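Local coordinates for protein beta-lactamase (Nostoc sp., PDB 6NHS) that probably hydrolyses the beta-lactam ring of penicillin-type antibiotics as a class D serine beta-lactamase of the penicillin-binding-protein fold, at residues 170-175 / 220-225; 72-77 / 183-188. All coordinates share one frame; numbering follows the deposited sequence.

How the contacts relate
Both contacts lie in the penicillin-binding-protein transpeptidase fold, with their centres about 16 Å apart. Contact 1 sets the C-terminal end of helix 161-172 against strand 213-223 of the antiparallel sheet, whereas contact 2 joins helix 65-76 to helix 180-189 among the helices. Along the chain their segments alternate: 72-77, 170-175, 183-188, 220-225. Helices 161-172 and 180-189 are consecutive and touch, Leu171 packing on Leu183, and Gln187 of the latter helix also reaches His172 and Tyr220. Helix 180-189 thus bridges the two contacts, linking the sheet to helix 65-76, whose start carries an SxxK pattern consistent with the active-site serine of this family.

Contact 1 (170-175 / 220-225)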
# COMPACT_ATOMS: atom_id res chain seq x y z
N ARG A 170 5.11 12.37 -0.46
CA ARG A 170 5.09 13.26 0.70
C ARG A 170 5.65 12.58 1.94
O ARG A 170 6.36 13.21 2.74
CB ARG A 170 3.66 13.74 0.97
CG ARG A 170 3.10 14.67 -0.10
CD ARG A 170 1.79 15.25 0.37
NE ARG A 170 2.00 16.32 1.35
CZ ARG A 170 1.11 16.67 2.28
NH1 ARG A 170 -0.04 16.01 2.38
NH2 ARG A 170 1.37 17.67 3.11
N LEU A 171 5.29 11.32 2.14
CA LEU A 171 5.88 10.53 3.22
C LEU A 171 7.40 10.56 3.15
O LEU A 171 8.08 10.88 4.13
CB LEU A 171 5.36 9.10 3.14
CG LEU A 171 5.79 8.14 4.25
CD1 LEU A 171 5.24 8.62 5.57
CD2 LEU A 171 5.31 6.73 3.94
N HIS A 172 7.94 10.27 1.96
CA HIS A 172 9.38 10.10 1.82
C HIS A 172 10.15 11.40 2.03
O HIS A 172 11.30 11.37 2.48
CB HIS A 172 9.69 9.51 0.44
CG HIS A 172 11.11 9.08 0.27
ND1 HIS A 172 12.09 9.93 -0.19
CD2 HIS A 172 11.72 7.89 0.49
CE1 HIS A 172 13.24 9.29 -0.25
NE2 HIS A 172 13.04 8.05 0.16
N ARG A 173 9.55 12.54 1.71
CA ARG A 173 10.25 13.80 1.92
C ARG A 173 9.87 14.47 3.24
O ARG A 173 10.15 15.66 3.44
CB ARG A 173 10.03 14.75 0.73
CG ARG A 173 8.71 15.44 0.69
CD ARG A 173 8.54 16.21 -0.62
NE ARG A 173 9.74 16.97 -1.00
CZ ARG A 173 9.98 18.23 -0.65
NH1 ARG A 173 9.11 18.90 0.10
NH2 ARG A 173 11.09 18.82 -1.05
N LYS A 174 9.25 13.71 4.15
CA LYS A 174 9.08 14.13 5.55
C LYS A 174 8.14 15.33 5.68
O LYS A 174 8.36 16.22 6.50
CB LYS A 174 10.43 14.40 6.20
CG LYS A 174 11.43 13.27 6.00
CD LYS A 174 12.78 13.54 6.64
CE LYS A 174 13.76 12.40 6.34
NZ LYS A 174 15.00 12.48 7.15
N GLU A 175 7.09 15.36 4.86
CA GLU A 175 6.09 16.42 4.92
C GLU A 175 4.89 16.07 5.79
O GLU A 175 4.14 16.97 6.19
CB GLU A 175 5.57 16.76 3.52
CG GLU A 175 6.56 17.45 2.63
CD GLU A 175 5.93 17.88 1.32
OE1 GLU A 175 4.70 17.73 1.17
OE2 GLU A 175 6.67 18.37 0.44
N TYR A 220 7.88 2.18 -3.51
CA TYR A 220 8.91 2.93 -4.20
C TYR A 220 10.21 2.15 -4.23
O TYR A 220 10.50 1.33 -3.35
CB TYR A 220 9.12 4.32 -3.58
CG TYR A 220 9.56 4.36 -2.13
CD1 TYR A 220 10.91 4.32 -1.79
CD2 TYR A 220 8.63 4.47 -1.10
CE1 TYR A 220 11.32 4.38 -0.47
CE2 TYR A 220 9.03 4.53 0.22
CZ TYR A 220 10.37 4.48 0.53
OH TYR A 220 10.79 4.54 1.85
N LEU A 221 10.99 2.43 -5.26
CA LEU A 221 12.26 1.77 -5.52
C LEU A 221 13.38 2.78 -5.35
O LEU A 221 13.34 3.86 -5.94
CB LEU A 221 12.27 1.19 -6.94
CG LEU A 221 13.59 0.64 -7.47
CD1 LEU A 221 13.96 -0.66 -6.73
CD2 LEU A 221 13.48 0.42 -8.98
N GLU A 222 14.37 2.43 -4.54
CA GLU A 222 15.59 3.22 -4.41
C GLU A 222 16.68 2.56 -5.24
O GLU A 222 17.09 1.43 -4.96
CB GLU A 222 16.01 3.34 -2.94
CG GLU A 222 15.08 4.20 -2.10
CD GLU A 222 15.40 4.12 -0.62
OE1 GLU A 222 15.98 3.10 -0.20
OE2 GLU A 222 15.09 5.08 0.12
N GLN A 223 17.16 3.28 -6.25
CA GLN A 223 18.18 2.76 -7.15
C GLN A 223 18.85 3.93 -7.85
O GLN A 223 18.18 4.93 -8.16
CB GLN A 223 17.59 1.78 -8.17
CG GLN A 223 18.62 1.05 -9.02
CD GLN A 223 18.03 -0.14 -9.76
OE1 GLN A 223 16.82 -0.35 -9.75
NE2 GLN A 223 18.89 -0.93 -10.38
N ASN A 224 20.16 3.81 -8.08
CA ASN A 224 20.93 4.80 -8.85
C ASN A 224 20.78 6.21 -8.26
O ASN A 224 20.63 7.19 -9.00
CB ASN A 224 20.52 4.78 -10.33
CG ASN A 224 20.70 3.42 -10.97
OD1 ASN A 224 21.59 2.65 -10.59
ND2 ASN A 224 19.86 3.11 -11.94
N ASN A 225 20.82 6.30 -6.93
CA ASN A 225 20.70 7.58 -6.22
C ASN A 225 19.41 8.32 -6.58
O ASN A 225 19.36 9.55 -6.53
CB ASN A 225 21.92 8.48 -6.46
CG ASN A 225 23.12 8.07 -5.63
OD1 ASN A 225 22.98 7.61 -4.50
ND2 ASN A 225 24.31 8.23 -6.19
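His172 turns the edge of its imidazole toward the face of the Tyr220 phenol ring, a T-shaped pair that packs the end of helix 161-172 against strand 213-223 in the antiparallel sheet of the penicillin-binding-protein fold. The ring centroids stand 5.1 Å apart and the planes meet at 77°. The leading atom is CD2 of His172, 3.7 Å from CE1 of Tyr220. With CG of His172 swung anti to the backbone N (chi1 -171°), the imidazole reaches out from the last helical turn to the strand. The Tyr220 hydroxyl lies in the plane of the imidazole, at its edge.

Two residues along the strand, Glu222 extends beyond CG and brings its carboxylate to the same imidazole, the two planes nearly perpendicular. OE2 of Glu222 sits near the imidazole plane, 3.6 Å from NE2 of His172, a polar approach too long to count as a hydrogen bond. The stronger partner of this carboxylate is Arg201 on the adjacent strand, which forms a salt bridge with OE1. Val227 of strand 226-236 also touches His172, Tyr220 and Glu222.

Behind the histidine the helix ends in a Schellman motif, with Lys174 at positive phi as the C-prime residue and Glu175 N bonded back to Arg170 O. The carboxylate of Glu175 forms a salt bridge with Arg170, whose NE meets OE1 of Glu175 at 3.1 Å, almost straight (175°) and in the guanidinium plane.

Contact 2 (72-77 / 183-188); sequences VALETG and LDLVQD
Leu74 projects from helix 65-76 onto Leu185 and Val186 of helix 180-189, and the contact between these segments is wholly apolar. The CD1 methyl of Leu74 makes the closest approach, 3.6 Å from CG2 of Val186, and the same methyl lies 3.9 Å from CB of Leu185. CD1 thus reaches both residues, while CD2 of Leu74 adds a second touch on Leu185, 4.0 Å from its CD1. Val186 can offer CG2 because this methyl stands anti to its carbonyl carbon, beside the backbone N. Ile79 also touches Leu74, and Asp82 touches Leu185.

The polar bonds are of two kinds. Within helix 65-76, Val72 O accepts both the backbone N of Thr76, at 2.9 Å, and the OG1 hydroxyl of Thr76, at 2.8 Å, from opposite faces of the carbonyl plane. Glu75 instead reaches across to the start of helix 180-189, where its OE1 is hydrogen-bonded to Ser179 N and Thr182 OG1.

Helix-to-helix packing of this kind builds the helical part of the serine beta-lactamase and penicillin-binding-protein fold, here between helix 180-189 and the C-terminal end of the helix whose start carries the probable SxxK motif (Ser63, Lys66).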
# COMPACT_ATOMS: atom_id res chain seq x y z
N VAL A 72 0.07 5.91 11.54
CA VAL A 72 -0.78 6.52 12.57
C VAL A 72 -0.70 5.71 13.86
O VAL A 72 -0.67 6.27 14.96
CB VAL A 72 -2.22 6.65 12.06
CG1 VAL A 72 -3.13 7.22 13.14
CG2 VAL A 72 -2.27 7.52 10.77
N ALA A 73 -0.67 4.38 13.73
CA ALA A 73 -0.62 3.52 14.91
C ALA A 73 0.64 3.78 15.72
O ALA A 73 0.59 3.90 16.95
CB ALA A 73 -0.71 2.05 14.50
N LEU A 74 1.79 3.85 15.05
CA LEU A 74 3.04 4.13 15.74
C LEU A 74 3.07 5.56 16.27
O LEU A 74 3.52 5.79 17.40
CB LEU A 74 4.22 3.89 14.80
CG LEU A 74 4.52 2.41 14.52
CD1 LEU A 74 5.39 2.27 13.25
CD2 LEU A 74 5.18 1.74 15.72
N GLU A 75 2.59 6.52 15.48
CA GLU A 75 2.65 7.92 15.91
C GLU A 75 1.79 8.16 17.14
O GLU A 75 2.21 8.87 18.06
CB GLU A 75 2.22 8.84 14.77
CG GLU A 75 2.50 10.31 15.05
CD GLU A 75 3.98 10.61 15.12
OE1 GLU A 75 4.79 9.87 14.52
OE2 GLU A 75 4.36 11.60 15.78
N THR A 76 0.58 7.59 17.17
CA THR A 76 -0.30 7.73 18.33
C THR A 76 0.14 6.87 19.49
O THR A 76 -0.33 7.08 20.62
CB THR A 76 -1.74 7.36 17.97
OG1 THR A 76 -1.78 6.02 17.47
CG2 THR A 76 -2.31 8.33 16.92
N GLY A 77 0.98 5.87 19.25
CA GLY A 77 1.45 5.01 20.31
C GLY A 77 0.52 3.88 20.67
O GLY A 77 0.71 3.26 21.73
N LEU A 183 8.68 7.28 10.81
CA LEU A 183 9.06 7.07 9.41
C LEU A 183 10.08 5.95 9.28
O LEU A 183 9.96 5.09 8.40
CB LEU A 183 9.64 8.36 8.82
CG LEU A 183 8.79 9.62 8.86
CD1 LEU A 183 9.54 10.79 8.22
CD2 LEU A 183 7.46 9.38 8.16
N ASP A 184 11.11 5.96 10.14
CA ASP A 184 12.14 4.93 10.07
C ASP A 184 11.55 3.54 10.24
O ASP A 184 11.93 2.61 9.52
CB ASP A 184 13.20 5.18 11.16
CG ASP A 184 14.09 6.37 10.86
OD1 ASP A 184 14.07 6.89 9.73
OD2 ASP A 184 14.81 6.79 11.78
N LEU A 185 10.63 3.37 11.19
CA LEU A 185 10.07 2.05 11.44
C LEU A 185 9.22 1.59 10.26
O LEU A 185 9.35 0.44 9.80
CB LEU A 185 9.25 2.06 12.73
CG LEU A 185 10.04 2.27 14.02
CD1 LEU A 185 9.10 2.43 15.21
CD2 LEU A 185 11.01 1.12 14.24
N VAL A 186 8.36 2.46 9.74
CA VAL A 186 7.47 2.05 8.66
C VAL A 186 8.25 1.80 7.37
O VAL A 186 7.98 0.83 6.64
CB VAL A 186 6.35 3.09 8.46
CG1 VAL A 186 5.52 2.75 7.23
CG2 VAL A 186 5.46 3.14 9.72
N GLN A 187 9.23 2.65 7.07
CA GLN A 187 10.03 2.43 5.87
C GLN A 187 10.79 1.11 5.96
O GLN A 187 11.01 0.46 4.94
CB GLN A 187 10.98 3.61 5.65
CG GLN A 187 10.22 4.87 5.19
CD GLN A 187 11.10 6.10 5.10
OE1 GLN A 187 11.97 6.34 5.94
NE2 GLN A 187 10.85 6.91 4.06
N ASP A 188 11.16 0.68 7.17
CA ASP A 188 11.88 -0.58 7.30
C ASP A 188 10.96 -1.78 7.07
O ASP A 188 11.35 -2.74 6.39
CB ASP A 188 12.55 -0.68 8.67
CG ASP A 188 13.50 -1.85 8.75
OD1 ASP A 188 14.56 -1.81 8.08
OD2 ASP A 188 13.20 -2.83 9.47